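Local coordinates for Ice-binding protein 1 (Shewanella frigidimarina, PDB 6BG8) that binds ice through its DUF3494 domain, adsorbing the bacterium onto ice, inhibiting growth of ice crystals and lowering the freezing point below the melting point, at residues L8-R13 with N89-D94; L124-Y129 with P150-I155; L142-E147 with G169-I174. All blocks are in the same frame, centred on the assembly; numbering follows the deposited sequence. Where two conformers were deposited one is given.

Contact 1 (L8-R13 with N89-D94); sequences LGEVAR and NQSRTD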
ATOM      1  N   LEU A   8      -5.551   6.870   8.542  1.00  7.25           N
ATOM      2  CA  LEU A   8      -5.773   6.770   7.103  1.00  4.93           C
ATOM      3  C   LEU A   8      -7.044   7.466   6.642  1.00  7.10           C
ATOM      4  O   LEU A   8      -7.165   7.774   5.454  1.00  7.50           O
ATOM      5  CB  LEU A   8      -5.819   5.297   6.657  1.00  8.48           C
ATOM      6  CG  LEU A   8      -4.486   4.746   6.140  1.00 11.65           C
ATOM      7  CD1 LEU A   8      -3.379   4.971   7.159  1.00 12.75           C
ATOM      8  CD2 LEU A   8      -4.600   3.257   5.768  1.00  9.71           C
ATOM      9  N   GLY A   9      -7.986   7.722   7.538  1.00  9.02           N
ATOM     10  CA  GLY A   9      -9.186   8.419   7.122  1.00  9.10           C
ATOM     11  C   GLY A   9      -9.903   7.633   6.046  1.00  5.43           C
ATOM     12  O   GLY A   9     -10.068   6.409   6.139  1.00  8.23           O
ATOM     13  N   GLU A  10     -10.297   8.340   4.986  1.00  7.77           N
ATOM     14  CA  GLU A  10     -11.090   7.717   3.934  1.00  8.17           C
ATOM     15  C   GLU A  10     -10.303   6.665   3.166  1.00  7.14           C
ATOM     16  O   GLU A  10     -10.900   5.744   2.596  1.00  8.06           O
ATOM     17  CB  GLU A  10     -11.604   8.783   2.968  1.00 11.54           C
ATOM     18  CG  GLU A  10     -12.641   8.260   1.978  1.00  7.69           C
ATOM     19  CD  GLU A  10     -13.925   7.865   2.673  1.00 11.78           C
ATOM     20  OE1 GLU A  10     -14.343   8.580   3.605  1.00 10.23           O
ATOM     21  OE2 GLU A  10     -14.515   6.838   2.296  1.00 10.68           O
ATOM     22  N   VAL A  11      -8.972   6.779   3.113  1.00  6.27           N
ATOM     23  CA  VAL A  11      -8.232   5.872   2.236  1.00  6.83           C
ATOM     24  C   VAL A  11      -8.007   4.503   2.857  1.00 10.05           C
ATOM     25  O   VAL A  11      -7.450   3.624   2.188  1.00  8.30           O
ATOM     26  CB  VAL A  11      -6.893   6.483   1.768  1.00  7.68           C
ATOM     27  CG1 VAL A  11      -7.112   7.913   1.249  1.00 11.83           C
ATOM     28  CG2 VAL A  11      -5.829   6.429   2.855  1.00  8.41           C
ATOM     29  N   ALA A  12      -8.444   4.284   4.105  1.00  8.43           N
ATOM     30  CA  ALA A  12      -8.441   2.933   4.669  1.00 11.76           C
ATOM     31  C   ALA A  12      -9.243   1.956   3.815  1.00  7.69           C
ATOM     32  O   ALA A  12      -8.973   0.751   3.833  1.00 10.70           O
ATOM     33  CB  ALA A  12      -8.999   2.953   6.089  1.00 10.15           C
ATOM     34  N   ARG A  13     -10.221   2.455   3.054  1.00  9.02           N
ATOM     35  CA  ARG A  13     -11.064   1.586   2.239  1.00  8.36           C
ATOM     36  C   ARG A  13     -10.331   1.006   1.038  1.00  7.30           C
ATOM     37  O   ARG A  13     -10.822   0.046   0.435  1.00  8.65           O
ATOM     38  CB  ARG A  13     -12.278   2.361   1.726  1.00  7.46           C
ATOM     39  CG  ARG A  13     -11.900   3.460   0.749  1.00  8.07           C
ATOM     40  CD  ARG A  13     -13.075   4.375   0.471  1.00 10.02           C
ATOM     41  NE  ARG A  13     -14.133   3.613  -0.175  1.00  8.04           N
ATOM     42  CZ  ARG A  13     -15.433   3.798   0.016  1.00 11.91           C
ATOM     43  NH1 ARG A  13     -15.864   4.749   0.833  1.00  9.99           N
ATOM     44  NH2 ARG A  13     -16.301   3.020  -0.619  1.00 10.47           N
ATOM     45  N   ASN A  89     -11.889  14.092  -3.442  1.00  5.61           N
ATOM     46  CA  ASN A  89     -11.212  15.176  -2.737  1.00  5.69           C
ATOM     47  C   ASN A  89     -10.778  14.746  -1.343  1.00  8.57           C
ATOM     48  O   ASN A  89      -9.642  15.004  -0.925  1.00  7.78           O
ATOM     49  CB  ASN A  89     -12.124  16.391  -2.642  1.00  7.23           C
ATOM     50  CG  ASN A  89     -12.215  17.128  -3.939  1.00 10.16           C
ATOM     51  OD1 ASN A  89     -11.413  16.898  -4.849  1.00  7.25           O
ATOM     52  ND2 ASN A  89     -13.190  18.019  -4.043  1.00  9.39           N
ATOM     53  N   GLN A  90     -11.688  14.119  -0.593  1.00  6.52           N
ATOM     54  CA  GLN A  90     -11.337  13.675   0.748  1.00  9.08           C
ATOM     55  C   GLN A  90     -10.293  12.576   0.699  1.00  8.18           C
ATOM     56  O   GLN A  90      -9.392  12.535   1.544  1.00  9.76           O
ATOM     57  CB  GLN A  90     -12.576  13.207   1.512  1.00  7.27           C
ATOM     58  CG  GLN A  90     -12.332  13.112   3.012  1.00 10.13           C
ATOM     59  CD  GLN A  90     -11.974  14.467   3.605  1.00  7.64           C
ATOM     60  OE1 GLN A  90     -12.760  15.416   3.532  1.00 12.10           O
ATOM     61  NE2 GLN A  90     -10.786  14.566   4.183  1.00  8.28           N
ATOM     62  N   SER A  91     -10.389  11.678  -0.287  1.00  7.37           N
ATOM     63  CA  SER A  91      -9.387  10.630  -0.411  1.00  6.68           C
ATOM     64  C   SER A  91      -8.018  11.224  -0.707  1.00  6.42           C
ATOM     65  O   SER A  91      -7.013  10.811  -0.114  1.00  7.66           O
ATOM     66  CB  SER A  91      -9.803   9.634  -1.495  1.00  5.27           C
ATOM     67  OG  SER A  91     -10.975   8.940  -1.097  1.00  7.32           O
ATOM     68  N   ARG A  92      -7.962  12.212  -1.606  1.00  4.88           N
ATOM     69  CA  ARG A  92      -6.686  12.843  -1.930  1.00  6.47           C
ATOM     70  C   ARG A  92      -6.083  13.512  -0.700  1.00 10.32           C
ATOM     71  O   ARG A  92      -4.887  13.364  -0.421  1.00  8.44           O
ATOM     72  CB  ARG A  92      -6.870  13.858  -3.069  1.00  9.11           C
ATOM     73  CG  ARG A  92      -5.558  14.460  -3.577  1.00  5.85           C
ATOM     74  CD  ARG A  92      -5.776  15.602  -4.569  1.00  5.73           C
ATOM     75  NE  ARG A  92      -6.532  15.217  -5.765  1.00  7.02           N
ATOM     76  CZ  ARG A  92      -7.809  15.531  -5.973  1.00  4.65           C
ATOM     77  NH1 ARG A  92      -8.481  16.203  -5.053  1.00  8.11           N
ATOM     78  NH2 ARG A  92      -8.431  15.144  -7.088  1.00  6.59           N
ATOM     79  N   THR A  93      -6.903  14.245   0.058  1.00  8.39           N
ATOM     80  CA  THR A  93      -6.401  14.925   1.248  1.00  8.71           C
ATOM     81  C   THR A  93      -5.908  13.915   2.281  1.00  7.10           C
ATOM     82  O   THR A  93      -4.808  14.055   2.833  1.00  6.81           O
ATOM     83  CB  THR A  93      -7.502  15.813   1.830  1.00  6.09           C
ATOM     84  OG1 THR A  93      -7.817  16.852   0.897  1.00  7.43           O
ATOM     85  CG2 THR A  93      -7.072  16.446   3.157  1.00 10.16           C
ATOM     86  N   ASP A  94      -6.705  12.872   2.538  1.00  7.34           N
ATOM     87  CA  ASP A  94      -6.341  11.915   3.581  1.00  6.18           C
ATOM     88  C   ASP A  94      -5.102  11.110   3.206  1.00  7.26           C
ATOM     89  O   ASP A  94      -4.323  10.730   4.090  1.00  7.85           O
ATOM     90  CB  ASP A  94      -7.522  10.992   3.885  1.00  6.88           C
ATOM     91  CG  ASP A  94      -8.671  11.722   4.563  1.00  9.61           C
ATOM     92  OD1 ASP A  94      -8.532  12.940   4.836  1.00  8.19           O
ATOM     93  OD2 ASP A  94      -9.721  11.092   4.807  1.00  7.01           O
TER
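Asp-94 points its carboxylate from the long helix 84-103 at the start of a 3-10 turn, Glu-10 to Arg-13, that leads into strand 14-18. This is the seam where the helix of the DUF3494 ice-binding fold lies alongside the beta-solenoid. With CG beside the backbone N of its own residue (chi1 -69°), the Asp-94 carboxylate presents the anti lone pair of OD2 to the Glu-10 N-H; the bond is 2.8 Å from N to OD2 and nearly straight, 176° at the hydrogen. The other oxygen, OD1, takes Gln-90 NE2 from above the carboxylate plane, so two donors limit rotation of the group. Glu-10 CG packs against Ser-91 OG at 3.6 Å; the polar partner of that hydroxyl is Phe-87 O, one turn back. The Glu-10 carboxylate turns off to Tyr-81 OH through OE1, while OE2 meets Arg-13 NH1 in a salt bridge lying in the guanidinium plane. The methylene CB of Asp-94 lies 3.6 Å from Leu-8 O. On the buried side Val-11, which also touches Leu-17 and Phe-221, presses CG1 against the helix backbone, 3.2 Å from Ser-91 O.

Contact 2 (L124-Y129 with P150-I155); sequences LTRGVY and PDSVFI. With SO4 (sulfate ion), chain C.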
ATOM      1  N   LEU A 124      13.166  -8.261  13.084  1.00  7.41           N
ATOM      2  CA  LEU A 124      13.002  -6.946  13.698  1.00  8.14           C
ATOM      3  C   LEU A 124      11.762  -6.912  14.577  1.00  9.21           C
ATOM      4  O   LEU A 124      10.734  -7.513  14.244  1.00  8.60           O
ATOM      5  CB  LEU A 124      12.901  -5.844  12.635  1.00  7.11           C
ATOM      6  CG  LEU A 124      14.162  -5.613  11.801  1.00  8.61           C
ATOM      7  CD1 LEU A 124      13.936  -4.503  10.759  1.00  9.63           C
ATOM      8  CD2 LEU A 124      15.353  -5.305  12.701  1.00 15.96           C
ATOM      9  N   THR A 125      11.859  -6.184  15.684  1.00 10.52           N
ATOM     10  CA  THR A 125      10.717  -5.951  16.550  1.00  8.82           C
ATOM     11  C   THR A 125      10.038  -4.633  16.169  1.00  6.80           C
ATOM     12  O   THR A 125      10.497  -3.897  15.289  1.00  9.61           O
ATOM     13  CB  THR A 125      11.161  -5.980  18.008  1.00 12.68           C
ATOM     14  OG1 THR A 125      12.382  -5.251  18.145  1.00 14.76           O
ATOM     15  CG2 THR A 125      11.433  -7.412  18.415  1.00 16.61           C
ATOM     16  N   ARG A 126       8.923  -4.345  16.831  0.53  7.18           N
ATOM     17  CA  ARG A 126       8.165  -3.155  16.479  0.53  8.27           C
ATOM     18  C   ARG A 126       8.993  -1.899  16.722  0.53  7.66           C
ATOM     19  O   ARG A 126       9.961  -1.888  17.492  0.53  7.50           O
ATOM     20  CB  ARG A 126       6.865  -3.090  17.273  0.53  8.27           C
ATOM     21  CG  ARG A 126       7.048  -2.679  18.704  0.53  8.73           C
ATOM     22  CD  ARG A 126       6.004  -3.357  19.552  0.53 10.37           C
ATOM     23  NE  ARG A 126       5.874  -2.752  20.866  0.53  9.05           N
ATOM     24  CZ  ARG A 126       4.784  -2.845  21.616  0.53 12.08           C
ATOM     25  NH1 ARG A 126       3.725  -3.514  21.170  0.53  6.92           N
ATOM     26  NH2 ARG A 126       4.753  -2.257  22.806  0.53  9.41           N
ATOM     27  N   GLY A 127       8.610  -0.834  16.046  1.00  5.28           N
ATOM     28  CA  GLY A 127       9.321   0.416  16.160  1.00  6.00           C
ATOM     29  C   GLY A 127       9.252   1.178  14.854  1.00  9.49           C
ATOM     30  O   GLY A 127       8.514   0.817  13.940  1.00  7.72           O
ATOM     31  N   VAL A 128      10.061   2.235  14.803  1.00  8.30           N
ATOM     32  CA  VAL A 128      10.184   3.147  13.670  1.00  5.57           C
ATOM     33  C   VAL A 128      11.609   3.050  13.159  1.00  6.85           C
ATOM     34  O   VAL A 128      12.556   3.363  13.894  1.00  9.65           O
ATOM     35  CB  VAL A 128       9.876   4.598  14.067  1.00  6.67           C
ATOM     36  CG1 VAL A 128      10.090   5.530  12.859  1.00  7.56           C
ATOM     37  CG2 VAL A 128       8.471   4.715  14.625  1.00  5.35           C
ATOM     38  N   TYR A 129      11.762   2.652  11.899  1.00  7.16           N
ATOM     39  CA  TYR A 129      13.070   2.415  11.301  1.00  6.72           C
ATOM     40  C   TYR A 129      13.258   3.373  10.138  1.00  7.03           C
ATOM     41  O   TYR A 129      12.515   3.312   9.152  1.00  6.78           O
ATOM     42  CB  TYR A 129      13.188   0.956  10.840  1.00  6.28           C
ATOM     43  CG  TYR A 129      13.071  -0.022  11.978  1.00  5.90           C
ATOM     44  CD1 TYR A 129      11.832  -0.510  12.382  1.00  7.24           C
ATOM     45  CD2 TYR A 129      14.194  -0.428  12.690  1.00 11.04           C
ATOM     46  CE1 TYR A 129      11.723  -1.396  13.432  1.00  6.69           C
ATOM     47  CE2 TYR A 129      14.092  -1.323  13.745  1.00  9.57           C
ATOM     48  CZ  TYR A 129      12.851  -1.803  14.111  1.00  7.87           C
ATOM     49  OH  TYR A 129      12.735  -2.683  15.166  1.00 11.79           O
ATOM     50  N   PRO A 150      -0.566  -8.337  19.427  1.00 12.28           N
ATOM     51  CA  PRO A 150      -1.122  -8.150  18.077  1.00 11.79           C
ATOM     52  C   PRO A 150      -1.233  -6.696  17.661  1.00 10.91           C
ATOM     53  O   PRO A 150      -1.449  -6.436  16.472  1.00 11.34           O
ATOM     54  CB  PRO A 150      -2.504  -8.816  18.164  1.00 12.83           C
ATOM     55  CG  PRO A 150      -2.421  -9.723  19.352  1.00 19.41           C
ATOM     56  CD  PRO A 150      -1.508  -9.029  20.320  1.00 13.98           C
ATOM     57  N   ASP A 151      -1.085  -5.749  18.589  1.00 12.70           N
ATOM     58  CA  ASP A 151      -1.155  -4.327  18.278  1.00 13.46           C
ATOM     59  C   ASP A 151       0.188  -3.733  17.878  1.00  6.47           C
ATOM     60  O   ASP A 151       0.256  -2.528  17.609  1.00 10.64           O
ATOM     61  CB  ASP A 151      -1.716  -3.557  19.474  1.00 12.11           C
ATOM     62  CG  ASP A 151      -3.155  -3.913  19.776  1.00 16.15           C
ATOM     63  OD1 ASP A 151      -3.863  -4.379  18.863  1.00 14.94           O
ATOM     64  OD2 ASP A 151      -3.577  -3.719  20.930  1.00 25.93           O
ATOM     65  N   SER A 152       1.253  -4.538  17.833  1.00  9.02           N
ATOM     66  CA  SER A 152       2.581  -4.000  17.555  1.00  7.02           C
ATOM     67  C   SER A 152       2.631  -3.336  16.186  1.00  6.48           C
ATOM     68  O   SER A 152       2.220  -3.928  15.178  1.00  6.76           O
ATOM     69  CB  SER A 152       3.632  -5.101  17.627  1.00  8.42           C
ATOM     70  OG  SER A 152       3.845  -5.494  18.967  1.00  7.42           O
ATOM     71  N   VAL A 153       3.172  -2.119  16.153  1.00  7.42           N
ATOM     72  CA  VAL A 153       3.224  -1.292  14.950  1.00  6.22           C
ATOM     73  C   VAL A 153       4.662  -1.242  14.452  1.00  6.93           C
ATOM     74  O   VAL A 153       5.598  -1.055  15.242  1.00  6.95           O
ATOM     75  CB  VAL A 153       2.688   0.126  15.218  1.00  6.57           C
ATOM     76  CG1 VAL A 153       3.059   1.065  14.063  1.00  6.98           C
ATOM     77  CG2 VAL A 153       1.183   0.089  15.399  1.00 10.36           C
ATOM     78  N   PHE A 154       4.839  -1.413  13.145  1.00  7.07           N
ATOM     79  CA  PHE A 154       6.137  -1.345  12.484  1.00  4.45           C
ATOM     80  C   PHE A 154       6.062  -0.267  11.412  1.00  4.91           C
ATOM     81  O   PHE A 154       5.192  -0.324  10.543  1.00  6.98           O
ATOM     82  CB  PHE A 154       6.505  -2.681  11.824  1.00  6.51           C
ATOM     83  CG  PHE A 154       6.536  -3.853  12.762  1.00  4.96           C
ATOM     84  CD1 PHE A 154       5.359  -4.405  13.260  1.00  4.59           C
ATOM     85  CD2 PHE A 154       7.741  -4.449  13.086  1.00  7.75           C
ATOM     86  CE1 PHE A 154       5.396  -5.514  14.108  1.00  9.36           C
ATOM     87  CE2 PHE A 154       7.785  -5.558  13.924  1.00  5.45           C
ATOM     88  CZ  PHE A 154       6.601  -6.086  14.431  1.00  8.85           C
ATOM     89  N   ILE A 155       6.975   0.701  11.461  1.00  2.73           N
ATOM     90  CA  ILE A 155       7.039   1.756  10.458  1.00  5.49           C
ATOM     91  C   ILE A 155       8.439   1.766   9.882  1.00  7.53           C
ATOM     92  O   ILE A 155       9.426   1.872  10.623  1.00  9.17           O
ATOM     93  CB  ILE A 155       6.677   3.128  11.043  1.00  4.62           C
ATOM     94  CG1 ILE A 155       5.205   3.136  11.463  1.00  6.55           C
ATOM     95  CG2 ILE A 155       6.959   4.235  10.025  1.00  8.27           C
ATOM     96  CD1 ILE A 155       4.800   4.339  12.301  1.00  6.06           C
TER
HETATM   97  S   SO4 C 301       8.595  -1.124  22.526  0.52 18.99           S
HETATM   98  O1  SO4 C 301       7.271  -0.736  22.995  0.52 18.49           O
HETATM   99  O2  SO4 C 301       9.539  -0.017  22.617  0.52 16.78           O
HETATM  100  O3  SO4 C 301       8.980  -2.324  23.253  0.52 23.97           O
HETATM  101  O4  SO4 C 301       8.639  -1.483  21.129  0.52 19.39           O
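Arg-126 leaves its backbone with CG between the N and the carbonyl carbon (chi1 76°), and Ser-152 holds OG anti to its own carbonyl carbon. In the arginine conformer described here, one of two deposited, Arg-126 CD lies 3.1 Å from Ser-152 OG, and NH1 bonds to the same oxygen at 3.0 Å, the oxygen tilted 15° from the guanidinium plane. Ser-152 OG also has Gly-146 O and Asp-149 O as partners, and Asp-149 OD2 forms a salt bridge to NH1. The same conformer holds a sulfate, probably from the crystallisation liquor: NH2 meets O1 at 2.9 Å, and NE meets O4, with a weaker bond to O1. Met-1 N also binds this ion.

Arg-126 CA lies over one face of the Phe-154 ring, 3.8 Å from the centroid and 21° off the normal, a CH-pi contact displaced toward the rim, while Leu-124 O lies at the ring edge. The backbones pair as parallel strands of neighbouring solenoid coils, Gly-127 with Phe-154 and Val-128 with Ile-155. Val-153 O accepts from Gly-127 N, Gly-127 O from Ile-155 N, and Ile-155 O from Tyr-129 N at 2.8 Å. Val-128 CG2 and Ile-155 CB approach loosely, at 4.3 Å, on the face opposite to Phe-154. The Tyr-129 hydroxyl folds back to Thr-125 O, an unusually short 2.5 Å from OH to O with the donor above the carbonyl plane, and spans the corner at Arg-126.

The arginine cation is thus shared between the Asp-149 carboxylate and a crystallisation sulfate, which shows that an anion can be accommodated here but is not evidence of a natural ligand.

Contact 3 (L142-E147 with G169-I174); sequences LTLDGE and GDIVLI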
ATOM      1  N   LEU A 142      12.673 -11.180   5.635  1.00  6.33           N
ATOM      2  CA  LEU A 142      12.529 -10.274   6.764  1.00  5.76           C
ATOM      3  C   LEU A 142      11.430 -10.821   7.669  1.00  8.51           C
ATOM      4  O   LEU A 142      10.294 -11.005   7.223  1.00  8.36           O
ATOM      5  CB  LEU A 142      12.190  -8.856   6.304  1.00  5.96           C
ATOM      6  CG  LEU A 142      11.762  -7.895   7.423  1.00  7.52           C
ATOM      7  CD1 LEU A 142      12.903  -7.685   8.432  1.00  6.55           C
ATOM      8  CD2 LEU A 142      11.285  -6.566   6.838  1.00  6.99           C
ATOM      9  N   THR A 143      11.771 -11.110   8.921  1.00  8.69           N
ATOM     10  CA  THR A 143      10.790 -11.573   9.895  1.00  5.83           C
ATOM     11  C   THR A 143      10.437 -10.411  10.815  1.00  7.76           C
ATOM     12  O   THR A 143      11.325  -9.774  11.387  1.00  8.40           O
ATOM     13  CB  THR A 143      11.328 -12.763  10.695  1.00  6.97           C
ATOM     14  OG1 THR A 143      11.630 -13.840   9.792  1.00  9.00           O
ATOM     15  CG2 THR A 143      10.284 -13.232  11.717  1.00  9.71           C
ATOM     16  N   LEU A 144       9.146 -10.119  10.941  1.00  5.64           N
ATOM     17  CA  LEU A 144       8.682  -9.047  11.814  1.00  7.73           C
ATOM     18  C   LEU A 144       8.022  -9.679  13.032  1.00  6.84           C
ATOM     19  O   LEU A 144       7.063 -10.447  12.897  1.00  5.66           O
ATOM     20  CB  LEU A 144       7.734  -8.102  11.073  1.00  6.89           C
ATOM     21  CG  LEU A 144       8.414  -7.358   9.910  1.00  6.48           C
ATOM     22  CD1 LEU A 144       7.421  -6.494   9.108  1.00 11.92           C
ATOM     23  CD2 LEU A 144       9.621  -6.539  10.358  1.00  8.22           C
ATOM     24  N   ASP A 145       8.559  -9.363  14.215  1.00  6.37           N
ATOM     25  CA  ASP A 145       8.271 -10.051  15.469  1.00  6.19           C
ATOM     26  C   ASP A 145       7.471  -9.104  16.352  1.00  6.84           C
ATOM     27  O   ASP A 145       8.023  -8.139  16.897  1.00  7.61           O
ATOM     28  CB  ASP A 145       9.580 -10.478  16.140  1.00  4.67           C
ATOM     29  CG  ASP A 145       9.382 -11.252  17.448  1.00  9.21           C
ATOM     30  OD1 ASP A 145       8.261 -11.337  17.985  1.00  8.12           O
ATOM     31  OD2 ASP A 145      10.394 -11.778  17.949  1.00  9.72           O
ATOM     32  N   GLY A 146       6.178  -9.385  16.503  1.00  6.56           N
ATOM     33  CA  GLY A 146       5.341  -8.561  17.351  1.00  7.48           C
ATOM     34  C   GLY A 146       5.493  -8.775  18.839  1.00  7.44           C
ATOM     35  O   GLY A 146       4.795  -8.115  19.613  1.00  8.62           O
ATOM     36  N   GLU A 147       6.363  -9.700  19.254  1.00  6.26           N
ATOM     37  CA  GLU A 147       6.675  -9.964  20.664  1.00  9.23           C
ATOM     38  C   GLU A 147       5.433 -10.320  21.475  1.00 11.67           C
ATOM     39  O   GLU A 147       5.372 -10.077  22.682  1.00 10.88           O
ATOM     40  CB  GLU A 147       7.420  -8.781  21.299  1.00  8.38           C
ATOM     41  CG  GLU A 147       8.801  -8.578  20.688  1.00  7.35           C
ATOM     42  CD  GLU A 147       9.507  -7.351  21.212  1.00 12.66           C
ATOM     43  OE1 GLU A 147      10.467  -7.509  21.997  1.00 15.13           O
ATOM     44  OE2 GLU A 147       9.104  -6.232  20.835  1.00 10.12           O
ATOM     45  N   GLY A 169      13.456 -11.969  -0.316  1.00 10.99           N
ATOM     46  CA  GLY A 169      12.455 -10.955  -0.563  1.00  7.70           C
ATOM     47  C   GLY A 169      11.145 -11.133   0.173  1.00  8.19           C
ATOM     48  O   GLY A 169      10.277 -10.259   0.064  1.00 10.73           O
ATOM     49  N   ASP A 170      10.960 -12.226   0.905  1.00  5.70           N
ATOM     50  CA  ASP A 170       9.693 -12.448   1.587  1.00  6.86           C
ATOM     51  C   ASP A 170       9.666 -11.744   2.933  1.00  7.48           C
ATOM     52  O   ASP A 170      10.708 -11.503   3.554  1.00  7.95           O
ATOM     53  CB  ASP A 170       9.427 -13.933   1.792  1.00 11.87           C
ATOM     54  CG  ASP A 170       9.389 -14.687   0.493  1.00 15.50           C
ATOM     55  OD1 ASP A 170       8.616 -14.288  -0.409  1.00 11.10           O
ATOM     56  OD2 ASP A 170      10.163 -15.657   0.365  1.00 15.42           O
ATOM     57  N   ILE A 171       8.457 -11.401   3.366  1.00  9.04           N
ATOM     58  CA  ILE A 171       8.191 -10.894   4.709  1.00  7.11           C
ATOM     59  C   ILE A 171       7.379 -11.954   5.439  1.00 11.90           C
ATOM     60  O   ILE A 171       6.353 -12.423   4.928  1.00 11.12           O
ATOM     61  CB  ILE A 171       7.457  -9.540   4.668  1.00  5.60           C
ATOM     62  CG1 ILE A 171       8.404  -8.444   4.167  1.00  7.38           C
ATOM     63  CG2 ILE A 171       6.898  -9.174   6.045  1.00  9.53           C
ATOM     64  CD1 ILE A 171       7.699  -7.189   3.727  1.00  7.83           C
ATOM     65  N   VAL A 172       7.866 -12.374   6.604  1.00  7.00           N
ATOM     66  CA  VAL A 172       7.163 -13.311   7.469  1.00  5.22           C
ATOM     67  C   VAL A 172       6.800 -12.599   8.763  1.00  7.13           C
ATOM     68  O   VAL A 172       7.613 -11.855   9.325  1.00 10.74           O
ATOM     69  CB  VAL A 172       8.021 -14.562   7.750  1.00  9.30           C
ATOM     70  CG1 VAL A 172       7.374 -15.441   8.824  1.00  8.02           C
ATOM     71  CG2 VAL A 172       8.217 -15.349   6.476  1.00  7.87           C
ATOM     72  N   LEU A 173       5.579 -12.828   9.235  1.00  4.99           N
ATOM     73  CA  LEU A 173       5.072 -12.208  10.452  1.00  6.51           C
ATOM     74  C   LEU A 173       4.961 -13.262  11.542  1.00  9.51           C
ATOM     75  O   LEU A 173       4.424 -14.352  11.305  1.00  6.91           O
ATOM     76  CB  LEU A 173       3.715 -11.553  10.206  1.00  7.15           C
ATOM     77  CG  LEU A 173       3.642 -10.648   8.966  1.00  6.61           C
ATOM     78  CD1 LEU A 173       2.297  -9.934   8.930  1.00 10.35           C
ATOM     79  CD2 LEU A 173       4.794  -9.650   8.978  1.00  6.78           C
ATOM     80  N   ILE A 174       5.474 -12.942  12.730  1.00  9.57           N
ATOM     81  CA  ILE A 174       5.386 -13.839  13.872  1.00  7.47           C
ATOM     82  C   ILE A 174       4.942 -13.068  15.107  1.00 10.23           C
ATOM     83  O   ILE A 174       5.084 -11.845  15.197  1.00  7.67           O
ATOM     84  CB  ILE A 174       6.720 -14.561  14.166  1.00  7.37           C
ATOM     85  CG1 ILE A 174       7.811 -13.560  14.557  1.00  6.27           C
ATOM     86  CG2 ILE A 174       7.116 -15.483  12.999  1.00 10.20           C
ATOM     87  CD1 ILE A 174       9.037 -14.226  15.122  1.00  7.80           C
TER
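Leu-142 to Gly-146 and Asp-170 to Ile-174 are joined first by backbone hydrogen bonds, five in a row. Leu-142 N gives to Asp-170 O, Val-172 N to Leu-142 O, Leu-144 N to Val-172 O (2.8 Å from N to O), Ile-174 N to Leu-144 O and Gly-146 N to Ile-174 O. Leu-142, Leu-144, Val-172 and Ile-174 use both N-H and O across the contact, as in parallel pairing. The last bond is straight at hydrogen, 175°, although Gly-146 N is tilted from the carbonyl plane. CA-H...O contacts add to the ladder, as from Thr-143 CA to Val-172 O at 3.2 Å.

The axes of strands 142-145 and 171-174 approach to 4.7 Å and run in the same direction within 22°. They are successive rungs of one wall of the DUF3494 beta-solenoid, with strand 122-125 as the rung before.

Side-chain packing divides by face. Leu-142, Leu-144, Ile-171 and Leu-173 share one face, toward Ile-182 and Trp-184 of strand 182-186. Leu-144 and Leu-173 lie side by side pointing the same way, CB to CD2 3.9 Å, whereas Leu-144 crosses Ile-171 obliquely, CD1 to CG2 4.1 Å. Thr-143, Asp-145, Val-172 and Ile-174 occupy the other face. There Ile-174 places CG1 between its backbone N and carbonyl carbon (chi1 64°), 3.7 Å from Asp-145 CA. Its CD1 meets Thr-143 CG2 at 3.8 Å, the two side chains at about a right angle. The same CD1 also packs against the Asp-145 carboxylate, at a slant.

Polar side-chain bonds occur at both ends. Asp-170 OD1 accepts from Asn-197 N; Asp-145 OD1 accepts Glu-147 N at 2.8 Å from above the carboxylate plane, an Asx turn, and also takes Asn-175 ND2.

From the N terminus, contact 1 closes first: the turn before strand 14-18 meets helix 84-103 across 75 intervening residues, tying the helix to the solenoid. Contact 1 is in series with both others, whereas contacts 2 and 3 cross, their segments alternating along the chain: 124-129, 142-147, 150-155, then 169-174. Each therefore joins one coil to the next. Contact 2 pairs strand 127-131 with 154-158, while its first residues belong to the same three-stranded sheet as contact 3. Their centres are 10 Å apart, and they touch through the probable hydrogen bond Leu-124 O to Asp-145 N. Contact 1 stands apart, its centre 23 Å from that of contact 2 and 28 Å from that of contact 3, on the opposite side of the chain's centre from contact 3.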